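Local coordinates for p-47 protein (PDB 6EKT) that may form part of a toxin complex that protects botulinum neurotoxin in the host gut, and has a fold like that of tubular lipid-binding proteins, at residues N304-Q309 with G393-E398. Sequence-based numbering, arbitrary orientation.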
ATOM      1  N   ASN A 304       6.749 -31.410  13.223  1.00 24.14           N
ATOM      2  CA  ASN A 304       5.649 -31.996  12.472  1.00 25.09           C
ATOM      3  C   ASN A 304       4.486 -31.041  12.222  1.00 24.43           C
ATOM      4  O   ASN A 304       3.782 -31.209  11.240  1.00 24.50           O
ATOM      5  CB  ASN A 304       5.164 -33.282  13.126  1.00 26.88           C
ATOM      6  CG  ASN A 304       6.263 -34.329  13.201  1.00 28.38           C
ATOM      7  OD1 ASN A 304       6.920 -34.625  12.198  1.00 29.32           O
ATOM      8  ND2 ASN A 304       6.500 -34.853  14.395  1.00 29.27           N
ATOM      9  N   ASN A 305       4.296 -30.067  13.109  1.00 23.56           N
ATOM     10  CA  ASN A 305       3.204 -29.080  12.962  1.00 24.92           C
ATOM     11  C   ASN A 305       3.780 -27.722  13.274  1.00 23.95           C
ATOM     12  O   ASN A 305       4.465 -27.553  14.282  1.00 22.12           O
ATOM     13  CB  ASN A 305       2.036 -29.361  13.920  1.00 27.61           C
ATOM     14  CG  ASN A 305       1.514 -30.766  13.808  1.00 31.42           C
ATOM     15  OD1 ASN A 305       1.789 -31.595  14.672  1.00 36.81           O
ATOM     16  ND2 ASN A 305       0.776 -31.058  12.740  1.00 34.08           N
ATOM     17  N   PHE A 306       3.476 -26.758  12.416  1.00 23.10           N
ATOM     18  CA  PHE A 306       3.999 -25.429  12.511  1.00 23.26           C
ATOM     19  C   PHE A 306       2.875 -24.505  12.067  1.00 23.59           C
ATOM     20  O   PHE A 306       2.271 -24.745  11.027  1.00 23.13           O
ATOM     21  CB  PHE A 306       5.200 -25.288  11.551  1.00 23.82           C
ATOM     22  CG  PHE A 306       5.900 -23.960  11.628  1.00 23.83           C
ATOM     23  CD1 PHE A 306       5.509 -22.886  10.813  1.00 24.40           C
ATOM     24  CD2 PHE A 306       7.007 -23.788  12.472  1.00 24.04           C
ATOM     25  CE1 PHE A 306       6.186 -21.672  10.869  1.00 23.78           C
ATOM     26  CE2 PHE A 306       7.683 -22.570  12.534  1.00 23.77           C
ATOM     27  CZ  PHE A 306       7.268 -21.511  11.720  1.00 23.82           C
ATOM     28  N   SER A 307       2.597 -23.483  12.871  0.50 23.52           N
ATOM     29  CA  SER A 307       1.663 -22.444  12.483  0.50 23.99           C
ATOM     30  C   SER A 307       2.270 -21.112  12.829  0.50 23.58           C
ATOM     31  O   SER A 307       3.075 -21.008  13.755  0.50 22.80           O
ATOM     32  CB  SER A 307       0.307 -22.630  13.163  0.50 25.13           C
ATOM     33  OG  SER A 307      -0.096 -23.985  13.061  0.50 26.49           O
ATOM     34  N   MET A 308       1.892 -20.098  12.060  1.00 23.25           N
ATOM     35  CA  MET A 308       2.382 -18.750  12.248  1.00 23.44           C
ATOM     36  C   MET A 308       1.269 -17.815  11.818  1.00 24.11           C
ATOM     37  O   MET A 308       0.780 -17.907  10.681  1.00 24.10           O
ATOM     38  CB  MET A 308       3.620 -18.527  11.348  1.00 24.23           C
ATOM     39  CG  MET A 308       4.106 -17.078  11.273  1.00 25.18           C
ATOM     40  SD  MET A 308       5.470 -16.910  10.100  1.00 28.32           S
ATOM     41  CE  MET A 308       6.859 -17.463  11.092  1.00 27.51           C
ATOM     42  N   GLN A 309       0.875 -16.923  12.710  1.00 24.48           N
ATOM     43  CA  GLN A 309      -0.101 -15.908  12.336  1.00 26.39           C
ATOM     44  C   GLN A 309       0.252 -14.578  12.987  1.00 26.16           C
ATOM     45  O   GLN A 309       1.007 -14.528  13.960  1.00 25.42           O
ATOM     46  CB  GLN A 309      -1.528 -16.362  12.671  1.00 28.38           C
ATOM     47  CG  GLN A 309      -1.847 -16.502  14.151  1.00 32.47           C
ATOM     48  CD  GLN A 309      -3.216 -17.113  14.405  1.00 35.26           C
ATOM     49  OE1 GLN A 309      -3.487 -18.239  14.011  1.00 36.48           O
ATOM     50  NE2 GLN A 309      -4.084 -16.367  15.079  1.00 37.96           N
ATOM     51  N   GLY A 393      15.658 -20.143  19.146  1.00 24.33           N
ATOM     52  CA  GLY A 393      16.626 -19.116  18.772  1.00 25.28           C
ATOM     53  C   GLY A 393      16.625 -18.847  17.271  1.00 24.81           C
ATOM     54  O   GLY A 393      17.094 -17.801  16.831  1.00 25.08           O
ATOM     55  N   ALA A 394      16.108 -19.799  16.495  1.00 23.60           N
ATOM     56  CA  ALA A 394      16.132 -19.703  15.030  1.00 24.11           C
ATOM     57  C   ALA A 394      14.850 -19.078  14.468  1.00 24.22           C
ATOM     58  O   ALA A 394      14.770 -18.844  13.274  1.00 24.64           O
ATOM     59  CB  ALA A 394      16.352 -21.072  14.415  1.00 23.01           C
ATOM     60  N   LEU A 395      13.856 -18.836  15.319  1.00 24.39           N
ATOM     61  CA  LEU A 395      12.535 -18.370  14.845  1.00 24.95           C
ATOM     62  C   LEU A 395      12.486 -16.900  14.435  1.00 25.68           C
ATOM     63  O   LEU A 395      11.605 -16.490  13.653  1.00 25.42           O
ATOM     64  CB  LEU A 395      11.446 -18.680  15.880  1.00 24.72           C
ATOM     65  CG  LEU A 395      11.122 -20.158  16.133  1.00 24.46           C
ATOM     66  CD1 LEU A 395      10.072 -20.259  17.221  1.00 24.66           C
ATOM     67  CD2 LEU A 395      10.651 -20.905  14.887  1.00 24.57           C
ATOM     68  N   GLY A 396      13.409 -16.106  14.965  1.00 26.60           N
ATOM     69  CA  GLY A 396      13.597 -14.734  14.497  1.00 27.55           C
ATOM     70  C   GLY A 396      14.269 -14.732  13.129  1.00 28.12           C
ATOM     71  O   GLY A 396      15.069 -15.614  12.831  1.00 28.54           O
ATOM     72  N   PHE A 397      13.955 -13.743  12.291  1.00 27.23           N
ATOM     73  CA  PHE A 397      14.519 -13.684  10.927  1.00 27.87           C
ATOM     74  C   PHE A 397      14.383 -12.275  10.351  1.00 28.88           C
ATOM     75  O   PHE A 397      13.584 -11.473  10.851  1.00 28.51           O
ATOM     76  CB  PHE A 397      13.832 -14.714   9.997  1.00 26.86           C
ATOM     77  CG  PHE A 397      12.338 -14.504   9.849  1.00 25.86           C
ATOM     78  CD1 PHE A 397      11.435 -15.050  10.783  1.00 25.10           C
ATOM     79  CD2 PHE A 397      11.825 -13.762   8.777  1.00 26.14           C
ATOM     80  CE1 PHE A 397      10.069 -14.851  10.651  1.00 24.94           C
ATOM     81  CE2 PHE A 397      10.456 -13.567   8.644  1.00 25.84           C
ATOM     82  CZ  PHE A 397       9.584 -14.106   9.578  1.00 25.39           C
ATOM     83  N   GLU A 398      15.158 -11.999   9.303  1.00 30.37           N
ATOM     84  CA  GLU A 398      15.174 -10.699   8.657  1.00 32.02           C
ATOM     85  C   GLU A 398      14.351 -10.734   7.377  1.00 31.34           C
ATOM     86  O   GLU A 398      14.373 -11.722   6.640  1.00 30.68           O
ATOM     87  CB  GLU A 398      16.629 -10.330   8.333  1.00 35.16           C
ATOM     88  CG  GLU A 398      16.941  -8.847   8.308  1.00 39.11           C
ATOM     89  CD  GLU A 398      18.435  -8.583   8.099  1.00 41.91           C
ATOM     90  OE1 GLU A 398      19.268  -9.228   8.760  1.00 42.97           O
ATOM     91  OE2 GLU A 398      18.772  -7.721   7.272  1.00 45.35           O
TER
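The backbone N of Phe306, whose ring edge meets Leu395, donates a hydrogen bond to OD1 of Asn283, while ND2 of the same amide binds Asn304 O; one side chain of strand 279-288 thus grips the backbone of strand 297-311 at two points. Residues 304-309 belong to strand 297-311 of the curled sheet that probably wraps round the long helix 374-394, and residues 393-398 carry the chain off the end of that helix into a short, weakly bonded strand at about 397-398. The two backbones stay well apart, with Met308 CA and Leu395 CA 10.5 Å from each other, so side-chain ends span the gap. With CG anti to the backbone N (chi1 -176°), Phe306 reaches inward and brings CE2 to 4.1 Å from Leu395 CD2, a methyl lying beside the ring edge, near its plane. Met308 extends similarly, then bends at its last torsion (chi3 -81°); its CE reaches Phe397 CE1 at 4.2 Å, an oblique approach. Met308 CE also lies 4.1 Å from Phe306 CZ, linking the two contacts along one face of the strand. Phe397 CD1 lies 3.2 Å from Leu395 O, which sits at the ring edge and in its plane. Phe269 meets Phe306 edge-to-face, and Phe355 meets the Phe397 ring at about 35°. No hydrogen bond crosses between the segments and only 104 Å² is buried between them, so the chain leaving the helix is joined to the sheet's inner face here by apolar contacts at van der Waals range, without directional bonding.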